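Local coordinates for L-asparaginase 1 (Escherichia coli, PDB 6NXC), which catalyses the hydrolysis of L-asparagine to L-aspartate and ammonium as a homotetrameric, allosterically activated cytoplasmic enzyme, at residues T31-R39 / T135-E143; S80-I91 / I107-T117. The protein carries 1 engineered substitution. One frame throughout, in Å; residues are numbered along the deposited sequence.

Contact 1. Residues T31-R39 / T135-E143; sequences TGGTIGMQR and TGSQIPLAE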
loop_
_atom_site.group_PDB
_atom_site.type_symbol
_atom_site.label_atom_id
_atom_site.label_comp_id
_atom_site.label_asym_id
_atom_site.label_seq_id
_atom_site.Cartn_x
_atom_site.Cartn_y
_atom_site.Cartn_z
ATOM N N THR B 31 -27.519 -7.076 15.493
ATOM C CA THR B 31 -27.858 -8.399 14.959
ATOM C C THR B 31 -27.091 -9.487 15.723
ATOM O O THR B 31 -27.537 -10.635 15.658
ATOM C CB THR B 31 -27.714 -8.474 13.432
ATOM O OG1 THR B 31 -26.325 -8.407 13.108
ATOM C CG2 THR B 31 -28.537 -7.428 12.766
ATOM N N GLY B 32 -25.962 -9.163 16.306
ATOM C CA GLY B 32 -24.981 -10.039 16.996
ATOM C C GLY B 32 -23.594 -9.728 16.459
ATOM O O GLY B 32 -23.368 -8.568 16.073
ATOM N N GLY B 33 -22.683 -10.717 16.475
ATOM C CA GLY B 33 -21.294 -10.462 16.070
ATOM C C GLY B 33 -20.362 -10.362 17.282
ATOM O O GLY B 33 -20.804 -10.327 18.415
ATOM N N THR B 34 -19.072 -10.281 16.992
ATOM C CA THR B 34 -17.953 -10.234 17.940
ATOM C C THR B 34 -18.142 -9.013 18.848
ATOM O O THR B 34 -17.757 -9.042 20.078
ATOM C CB THR B 34 -16.673 -10.178 17.113
ATOM O OG1 THR B 34 -16.465 -11.392 16.382
ATOM C CG2 THR B 34 -15.476 -9.838 17.949
ATOM N N ILE B 35 -18.740 -7.952 18.326
ATOM C CA ILE B 35 -18.665 -6.643 19.057
ATOM C C ILE B 35 -19.301 -6.812 20.435
ATOM O O ILE B 35 -18.854 -6.115 21.429
ATOM C CB ILE B 35 -19.316 -5.519 18.234
ATOM C CG1 ILE B 35 -19.064 -4.172 18.919
ATOM C CG2 ILE B 35 -20.808 -5.783 18.030
ATOM C CD1 ILE B 35 -19.239 -2.973 18.000
ATOM N N GLY B 36 -20.357 -7.602 20.520
ATOM C CA GLY B 36 -21.136 -7.628 21.763
ATOM C C GLY B 36 -20.712 -8.827 22.621
ATOM O O GLY B 36 -21.382 -9.097 23.613
ATOM N N MET B 37 -19.662 -9.575 22.238
ATOM C CA MET B 37 -19.419 -10.894 22.911
ATOM C C MET B 37 -18.570 -10.731 24.172
ATOM O O MET B 37 -18.074 -9.628 24.391
ATOM C CB MET B 37 -18.747 -11.885 21.965
ATOM C CG MET B 37 -19.718 -12.280 20.850
ATOM S SD MET B 37 -18.991 -13.341 19.585
ATOM C CE MET B 37 -17.540 -14.016 20.408
ATOM N N GLN B 38 -18.384 -11.838 24.905
ATOM C CA GLN B 38 -17.800 -11.912 26.282
ATOM C C GLN B 38 -16.934 -13.180 26.446
ATOM O O GLN B 38 -17.203 -14.186 25.765
ATOM C CB GLN B 38 -18.957 -11.931 27.271
ATOM C CG GLN B 38 -18.600 -11.424 28.642
ATOM C CD GLN B 38 -19.895 -11.294 29.396
ATOM O OE1 GLN B 38 -20.052 -11.848 30.473
ATOM N NE2 GLN B 38 -20.860 -10.622 28.787
ATOM N N ARG B 39 -15.934 -13.145 27.332
ATOM C CA ARG B 39 -14.856 -14.172 27.384
ATOM C C ARG B 39 -15.403 -15.433 28.067
ATOM O O ARG B 39 -16.395 -15.267 28.790
ATOM C CB ARG B 39 -13.625 -13.594 28.089
ATOM N N THR B 135 -21.448 -2.197 10.256
ATOM C CA THR B 135 -20.149 -2.179 10.998
ATOM C C THR B 135 -20.121 -3.260 12.070
ATOM O O THR B 135 -21.108 -3.943 12.336
ATOM C CB THR B 135 -19.854 -0.748 11.517
ATOM O OG1 THR B 135 -18.435 -0.672 11.720
ATOM C CG2 THR B 135 -20.552 -0.361 12.807
ATOM N N GLY B 136 -18.960 -3.388 12.700
ATOM C CA GLY B 136 -18.717 -4.351 13.754
ATOM C C GLY B 136 -17.281 -4.267 14.181
ATOM O O GLY B 136 -16.752 -3.141 14.209
ATOM N N SER B 137 -16.769 -5.355 14.744
ATOM C CA SER B 137 -15.401 -5.286 15.229
ATOM C C SER B 137 -14.764 -6.647 15.208
ATOM O O SER B 137 -15.440 -7.703 15.164
ATOM C CB SER B 137 -15.359 -4.738 16.635
ATOM O OG SER B 137 -16.096 -5.569 17.465
ATOM N N GLN B 138 -13.477 -6.603 15.080
ATOM C CA GLN B 138 -12.658 -7.814 15.072
ATOM C C GLN B 138 -12.435 -8.302 16.501
ATOM O O GLN B 138 -12.112 -9.481 16.651
ATOM C CB GLN B 138 -11.292 -7.560 14.448
ATOM C CG GLN B 138 -11.340 -7.366 12.966
ATOM C CD GLN B 138 -11.293 -8.669 12.203
ATOM O OE1 GLN B 138 -12.268 -9.441 12.302
ATOM N NE2 GLN B 138 -10.213 -8.896 11.456
ATOM N N ILE B 139 -12.447 -7.446 17.477
ATOM C CA ILE B 139 -12.302 -7.792 18.935
ATOM C C ILE B 139 -13.566 -7.304 19.633
ATOM O O ILE B 139 -13.971 -6.127 19.510
ATOM C CB ILE B 139 -11.034 -7.073 19.496
ATOM C CG1 ILE B 139 -9.752 -7.632 18.837
ATOM C CG2 ILE B 139 -10.933 -7.164 21.012
ATOM C CD1 ILE B 139 -8.519 -6.998 19.332
ATOM N N PRO B 140 -14.126 -8.105 20.535
ATOM C CA PRO B 140 -15.292 -7.675 21.334
ATOM C C PRO B 140 -15.123 -6.449 22.213
ATOM O O PRO B 140 -14.062 -6.236 22.700
ATOM C CB PRO B 140 -15.528 -8.877 22.255
ATOM C CG PRO B 140 -14.964 -10.033 21.461
ATOM C CD PRO B 140 -13.733 -9.510 20.750
ATOM N N LEU B 141 -16.181 -5.642 22.355
ATOM C CA LEU B 141 -16.161 -4.418 23.174
ATOM C C LEU B 141 -15.701 -4.766 24.606
ATOM O O LEU B 141 -14.997 -3.961 25.229
ATOM C CB LEU B 141 -17.587 -3.865 23.052
ATOM C CG LEU B 141 -17.806 -2.380 23.243
ATOM C CD1 LEU B 141 -17.126 -1.558 22.169
ATOM C CD2 LEU B 141 -19.301 -2.087 23.249
ATOM N N ALA B 142 -16.003 -5.988 25.075
ATOM C CA ALA B 142 -15.701 -6.531 26.436
ATOM C C ALA B 142 -14.218 -6.876 26.588
ATOM O O ALA B 142 -13.785 -7.099 27.709
ATOM C CB ALA B 142 -16.529 -7.784 26.706
ATOM N N GLU B 143 -13.466 -6.958 25.485
ATOM C CA GLU B 143 -12.051 -7.401 25.510
ATOM C C GLU B 143 -11.176 -6.168 25.342
ATOM O O GLU B 143 -11.646 -5.162 24.797
ATOM C CB GLU B 143 -11.802 -8.499 24.480
ATOM C CG GLU B 143 -12.206 -9.880 24.924
ATOM C CD GLU B 143 -11.914 -10.866 23.810
ATOM O OE1 GLU B 143 -10.925 -10.609 23.101
ATOM O OE2 GLU B 143 -12.699 -11.846 23.600
HETATM O O HOH W 1 -18.691 -7.556 14.998
#
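Leu141 N donates to Ile35 O over 2.9 Å in a nearly straight bond (163° at the hydrogen), the donor tilted from the carbonyl plane. Beside it the 3-10 turn 34-36 leans on the loop 135-143. Ser137 OG lies against Ile35 at 3.2 Å from its CA and also touches CB. With OG held between the backbone N and the carbonyl carbon (chi1 60°), the hydroxyl donates to Ile139 O, which it meets from above the carbonyl plane. Water 1 accepts from Ser137 N and, weakly, from Ile35 N, adding a solvent bridge.

Thr34 carries the other half. Its CG2, anti to the backbone N, presses on Pro140 CD at 3.3 Å, closer than usual carbon packing, while Thr34 O sits over the proline's CB. Farther along, Met37 O is buried against Pro140 CB and Ala142 CB, 3.3 Å from the latter, and has no partner in the model. Leu141 O bonds Arg63 of the second subunit.

Thr34 is the nucleophile that forms the isoaspartyl intermediate, and here its OG1 is esterified by citrate. The methyl wedged on Pro140 probably limits rotation about CA-CB, consistent with an oxygen kept aimed at the bound acid.

Contact 2. Residues S80-I91 / I107-T117; sequences SSDMTPEDWQHI and ILHGTDTMAYT. With CIT (citric acid), chain N; EDO (1,2-ethanediol), chain R.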
loop_
_atom_site.group_PDB
_atom_site.type_symbol
_atom_site.label_atom_id
_atom_site.label_comp_id
_atom_site.label_asym_id
_atom_site.label_seq_id
_atom_site.Cartn_x
_atom_site.Cartn_y
_atom_site.Cartn_z
ATOM N N SER B 80 -22.293 -14.258 12.842
ATOM C CA SER B 80 -22.557 -13.997 11.397
ATOM C C SER B 80 -22.273 -15.243 10.574
ATOM O O SER B 80 -22.739 -15.291 9.476
ATOM C CB SER B 80 -21.834 -12.727 10.802
ATOM O OG SER B 80 -20.432 -12.863 10.567
ATOM N N SER B 81 -21.424 -16.190 11.018
ATOM C CA SER B 81 -21.106 -17.441 10.279
ATOM C C SER B 81 -22.359 -18.304 10.114
ATOM O O SER B 81 -22.430 -19.199 9.238
ATOM C CB SER B 81 -19.923 -18.170 10.938
ATOM O OG SER B 81 -20.208 -18.396 12.307
ATOM N N ASP B 82 -23.391 -18.039 10.923
ATOM C CA ASP B 82 -24.624 -18.861 10.887
ATOM C C ASP B 82 -25.725 -18.127 10.052
ATOM O O ASP B 82 -26.822 -18.631 9.843
ATOM C CB ASP B 82 -25.101 -19.103 12.313
ATOM C CG ASP B 82 -24.152 -19.957 13.121
ATOM O OD1 ASP B 82 -23.648 -20.924 12.511
ATOM O OD2 ASP B 82 -23.935 -19.633 14.342
ATOM N N MET B 83 -25.403 -17.012 9.462
ATOM C CA MET B 83 -26.403 -16.230 8.681
ATOM C C MET B 83 -26.898 -17.006 7.471
ATOM O O MET B 83 -26.139 -17.622 6.734
ATOM C CB MET B 83 -25.766 -14.922 8.170
ATOM C CG MET B 83 -25.478 -13.970 9.212
ATOM S SD MET B 83 -26.920 -13.315 9.865
ATOM C CE MET B 83 -27.314 -12.153 8.561
ATOM N N THR B 84 -28.173 -16.816 7.127
ATOM C CA THR B 84 -28.695 -17.246 5.841
ATOM C C THR B 84 -29.423 -16.128 5.157
ATOM O O THR B 84 -29.598 -15.066 5.747
ATOM C CB THR B 84 -29.655 -18.407 6.081
ATOM O OG1 THR B 84 -30.796 -17.839 6.731
ATOM C CG2 THR B 84 -29.099 -19.524 6.928
ATOM N N PRO B 85 -29.958 -16.339 3.949
ATOM C CA PRO B 85 -30.694 -15.265 3.259
ATOM C C PRO B 85 -31.940 -14.814 4.001
ATOM O O PRO B 85 -32.251 -13.665 3.891
ATOM C CB PRO B 85 -30.992 -15.894 1.866
ATOM C CG PRO B 85 -29.896 -16.889 1.681
ATOM C CD PRO B 85 -29.692 -17.469 3.036
ATOM N N GLU B 86 -32.561 -15.700 4.829
ATOM C CA GLU B 86 -33.721 -15.323 5.666
ATOM C C GLU B 86 -33.307 -14.227 6.651
ATOM O O GLU B 86 -34.098 -13.295 6.921
ATOM C CB GLU B 86 -34.281 -16.530 6.397
ATOM C CG GLU B 86 -34.965 -17.495 5.424
ATOM C CD GLU B 86 -34.112 -18.680 5.004
ATOM O OE1 GLU B 86 -32.829 -18.539 4.776
ATOM O OE2 GLU B 86 -34.702 -19.775 4.918
ATOM N N ASP B 87 -32.079 -14.281 7.120
ATOM C CA ASP B 87 -31.545 -13.184 7.989
ATOM C C ASP B 87 -31.458 -11.838 7.253
ATOM O O ASP B 87 -31.657 -10.789 7.915
ATOM C CB ASP B 87 -30.235 -13.623 8.645
ATOM C CG ASP B 87 -30.437 -14.896 9.479
ATOM O OD1 ASP B 87 -31.415 -14.915 10.355
ATOM O OD2 ASP B 87 -29.729 -15.900 9.176
ATOM N N TRP B 88 -31.064 -11.803 5.961
ATOM C CA TRP B 88 -30.948 -10.549 5.248
ATOM C C TRP B 88 -32.376 -9.933 5.206
ATOM O O TRP B 88 -32.570 -8.723 5.386
ATOM C CB TRP B 88 -30.448 -10.811 3.808
ATOM C CG TRP B 88 -29.114 -11.471 3.692
ATOM C CD1 TRP B 88 -28.088 -11.496 4.590
ATOM C CD2 TRP B 88 -28.707 -12.304 2.592
ATOM N NE1 TRP B 88 -27.047 -12.238 4.081
ATOM C CE2 TRP B 88 -27.412 -12.786 2.900
ATOM C CE3 TRP B 88 -29.282 -12.603 1.355
ATOM C CZ2 TRP B 88 -26.694 -13.516 1.973
ATOM C CZ3 TRP B 88 -28.592 -13.390 0.466
ATOM C CH2 TRP B 88 -27.335 -13.867 0.810
ATOM N N GLN B 89 -33.340 -10.782 4.877
ATOM C CA GLN B 89 -34.779 -10.373 4.850
ATOM C C GLN B 89 -35.236 -9.807 6.193
ATOM O O GLN B 89 -35.934 -8.741 6.253
ATOM C CB GLN B 89 -35.658 -11.587 4.416
ATOM C CG GLN B 89 -37.109 -11.177 4.240
ATOM C CD GLN B 89 -37.413 -10.437 2.968
ATOM O OE1 GLN B 89 -36.747 -10.605 1.980
ATOM N NE2 GLN B 89 -38.483 -9.621 2.966
ATOM N N HIS B 90 -34.843 -10.419 7.305
ATOM C CA HIS B 90 -35.276 -10.013 8.676
ATOM C C HIS B 90 -34.719 -8.595 8.888
ATOM O O HIS B 90 -35.465 -7.697 9.397
ATOM C CB HIS B 90 -34.669 -10.977 9.742
ATOM C CG HIS B 90 -35.066 -10.805 11.167
ATOM N ND1 HIS B 90 -36.174 -10.047 11.586
ATOM C CD2 HIS B 90 -34.586 -11.402 12.289
ATOM C CE1 HIS B 90 -36.276 -10.101 12.910
ATOM N NE2 HIS B 90 -35.342 -10.960 13.357
ATOM N N ILE B 91 -33.426 -8.378 8.542
ATOM C CA ILE B 91 -32.792 -7.067 8.715
ATOM C C ILE B 91 -33.480 -6.035 7.795
ATOM O O ILE B 91 -33.830 -4.938 8.299
ATOM C CB ILE B 91 -31.284 -7.146 8.462
ATOM C CG1 ILE B 91 -30.565 -8.067 9.433
ATOM C CG2 ILE B 91 -30.699 -5.740 8.400
ATOM C CD1 ILE B 91 -29.158 -8.448 9.022
ATOM N N ILE B 107 -26.165 -1.039 11.198
ATOM C CA ILE B 107 -26.384 -2.473 11.355
ATOM C C ILE B 107 -25.094 -2.972 12.036
ATOM O O ILE B 107 -24.065 -3.037 11.346
ATOM C CB ILE B 107 -26.714 -3.170 10.029
ATOM C CG1 ILE B 107 -27.826 -2.543 9.160
ATOM C CG2 ILE B 107 -27.059 -4.607 10.228
ATOM C CD1 ILE B 107 -29.085 -2.207 9.899
ATOM N N LEU B 108 -25.195 -3.399 13.297
ATOM C CA LEU B 108 -24.039 -3.971 13.999
ATOM C C LEU B 108 -24.073 -5.470 13.701
ATOM O O LEU B 108 -25.199 -6.085 13.889
ATOM C CB LEU B 108 -24.180 -3.796 15.510
ATOM C CG LEU B 108 -23.606 -2.529 16.084
ATOM C CD1 LEU B 108 -23.734 -2.546 17.623
ATOM C CD2 LEU B 108 -22.147 -2.362 15.679
ATOM N N HIS B 109 -22.967 -6.101 13.328
ATOM C CA HIS B 109 -23.003 -7.397 12.608
ATOM C C HIS B 109 -21.644 -8.063 12.838
ATOM O O HIS B 109 -20.659 -7.342 13.007
ATOM C CB HIS B 109 -23.216 -7.127 11.105
ATOM C CG HIS B 109 -23.648 -8.250 10.254
ATOM N ND1 HIS B 109 -22.742 -9.277 9.943
ATOM C CD2 HIS B 109 -24.833 -8.543 9.605
ATOM C CE1 HIS B 109 -23.364 -10.153 9.131
ATOM N NE2 HIS B 109 -24.620 -9.691 8.849
ATOM N N GLY B 110 -21.620 -9.367 12.824
ATOM C CA GLY B 110 -20.350 -10.121 12.871
ATOM C C GLY B 110 -19.548 -9.850 11.639
ATOM O O GLY B 110 -20.143 -9.579 10.536
ATOM N N THR B 111 -18.232 -9.857 11.748
ATOM C CA THR B 111 -17.400 -9.528 10.557
ATOM C C THR B 111 -17.463 -10.655 9.498
ATOM O O THR B 111 -17.339 -10.355 8.283
ATOM C CB THR B 111 -15.942 -9.220 10.955
ATOM O OG1 THR B 111 -15.471 -10.412 11.623
ATOM C CG2 THR B 111 -15.919 -7.951 11.784
ATOM N N ASP B 112 -17.698 -11.906 9.862
ATOM C CA ASP B 112 -17.448 -13.022 8.907
ATOM C C ASP B 112 -18.309 -12.879 7.660
ATOM O O ASP B 112 -17.819 -13.193 6.548
ATOM C CB ASP B 112 -17.639 -14.382 9.575
ATOM C CG ASP B 112 -16.434 -14.882 10.360
ATOM O OD1 ASP B 112 -15.399 -14.250 10.355
ATOM O OD2 ASP B 112 -16.614 -15.892 11.011
ATOM N N THR B 113 -19.557 -12.423 7.773
ATOM C CA THR B 113 -20.456 -12.351 6.590
ATOM C C THR B 113 -20.993 -10.932 6.455
ATOM O O THR B 113 -21.948 -10.731 5.710
ATOM C CB THR B 113 -21.530 -13.429 6.595
ATOM O OG1 THR B 113 -22.495 -13.107 7.628
ATOM C CG2 THR B 113 -20.962 -14.809 6.796
ATOM N N MET B 114 -20.357 -9.978 7.049
ATOM C CA MET B 114 -20.824 -8.552 6.966
ATOM C C MET B 114 -20.888 -8.074 5.508
ATOM O O MET B 114 -21.809 -7.326 5.208
ATOM C CB MET B 114 -19.825 -7.621 7.632
ATOM C CG MET B 114 -20.465 -6.335 8.009
ATOM S SD MET B 114 -19.190 -5.179 8.775
ATOM C CE MET B 114 -18.919 -6.000 10.253
ATOM N N ALA B 115 -19.927 -8.479 4.677
ATOM C CA ALA B 115 -19.968 -8.013 3.291
ATOM C C ALA B 115 -21.143 -8.658 2.547
ATOM O O ALA B 115 -21.637 -7.995 1.563
ATOM C CB ALA B 115 -18.631 -8.218 2.640
ATOM N N TYR B 116 -21.520 -9.909 2.864
ATOM C CA TYR B 116 -22.677 -10.523 2.215
ATOM C C TYR B 116 -23.920 -9.715 2.610
ATOM O O TYR B 116 -24.777 -9.414 1.745
ATOM C CB TYR B 116 -22.821 -12.014 2.471
ATOM C CG TYR B 116 -21.661 -12.888 2.017
ATOM C CD1 TYR B 116 -20.571 -13.054 2.793
ATOM C CD2 TYR B 116 -21.694 -13.597 0.821
ATOM C CE1 TYR B 116 -19.522 -13.907 2.440
ATOM C CE2 TYR B 116 -20.666 -14.444 0.448
ATOM C CZ TYR B 116 -19.612 -14.659 1.292
ATOM O OH TYR B 116 -18.547 -15.462 0.929
ATOM N N THR B 117 -24.067 -9.381 3.890
ATOM C CA THR B 117 -25.268 -8.666 4.301
ATOM C C THR B 117 -25.356 -7.298 3.644
ATOM O O THR B 117 -26.395 -6.852 3.219
ATOM C CB THR B 117 -25.356 -8.520 5.823
ATOM O OG1 THR B 117 -25.460 -9.843 6.331
ATOM C CG2 THR B 117 -26.582 -7.762 6.244
HETATM C C1 CIT N . -18.430 -16.059 13.596
HETATM O O1 CIT N . -19.573 -15.652 13.123
HETATM O O2 CIT N . -18.146 -17.240 13.769
HETATM C C2 CIT N . -17.301 -15.088 13.934
HETATM C C3 CIT N . -17.738 -13.719 14.415
HETATM O O7 CIT N . -18.192 -13.879 15.750
HETATM C C4 CIT N . -16.576 -12.702 14.341
HETATM C C5 CIT N . -16.915 -11.410 15.069
HETATM O O4 CIT N . -17.602 -10.465 14.490
HETATM C C6 CIT N . -18.914 -13.211 13.556
HETATM O O5 CIT N . -18.644 -12.867 12.378
HETATM O O6 CIT N . -20.044 -13.211 14.148
HETATM C C1 EDO R . -11.855 -13.010 12.586
HETATM O O1 EDO R . -11.682 -12.749 11.215
HETATM C C2 EDO R . -13.045 -13.859 12.987
HETATM O O2 EDO R . -13.409 -14.989 12.097
HETATM O O HOH W 2 -24.731 -12.514 5.692
#
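The substrate pocket of the asparaginase N-terminal domain is built here from the turn at Ser80 and Ser81 and the loop at Thr111 and Asp112, where a beta-alpha-beta unit (strand 68-78, helix 85-98, strand 104-108) runs on into helix 114-124. Citrate occupies the site. Ser80 N and OG and Asp112 N grip its central carboxylate, the last reaching CIT O5 at 2.9 Å and 167°. Ser81 holds the C1 carboxylate with both its N and OG. Asp112 flanks the citrate and is itself tied to Lys183 and to Asn266 of the third subunit. Gly110 leaves no room for a CB beside CIT O6 and Ser80 OG.

Across the contact Thr113 N bonds Ser80 OG at 3.0 Å, somewhat bent (142°). Thr113 OG1 lies 2.9 Å from Ser80 O and donates to it from above the carbonyl plane. Met83 N reaches the same oxygen from the opposite face, fixing the turn. With a valine in place of Thr113, Ser80 O would probably keep just Met83 N of these two donors, and water 2 would lose an acceptor.

That water also accepts from Trp88 NE1 over 2.8 Å, in the plane of the indole, and bonds Thr117 OG1, joining the two helices. Ile91 CG2 packs on Ile107 CD1, and Met83, bent at chi2 and chi3, brings CE to 3.7 Å from His109 NE2. The imidazole is pinned at both nitrogens: ND1 donates to Gly110 O in line with a lone pair, in the carbonyl plane and its own ring plane, while NE2 is hydrogen-bonded to Thr117 OG1 at 2.7 Å, and either atom could be the donor.

Contacts 1 and 2, their centres about 14 Å apart, meet where strand 104-108 runs between strands 25-32 and 132-135. Thr31 OG1 reaches Leu108 O at 2.7 Å, and Thr135 N lies 3.0 Å from Ile107 O, both probable hydrogen bonds. Nearer the site, Ser137 O packs on Thr111 CG2 at 3.4 Å. Citrate spans the pair: contact 1 supplies the nucleophile, with Thr34 OG1 1.4 Å from CIT C5, and contact 2 holds the other carboxylates. Thr34 N and Thr111 N both donate to the ester carbonyl oxygen, CIT O4, consistent with an oxyanion hole assembled from one residue of each contact.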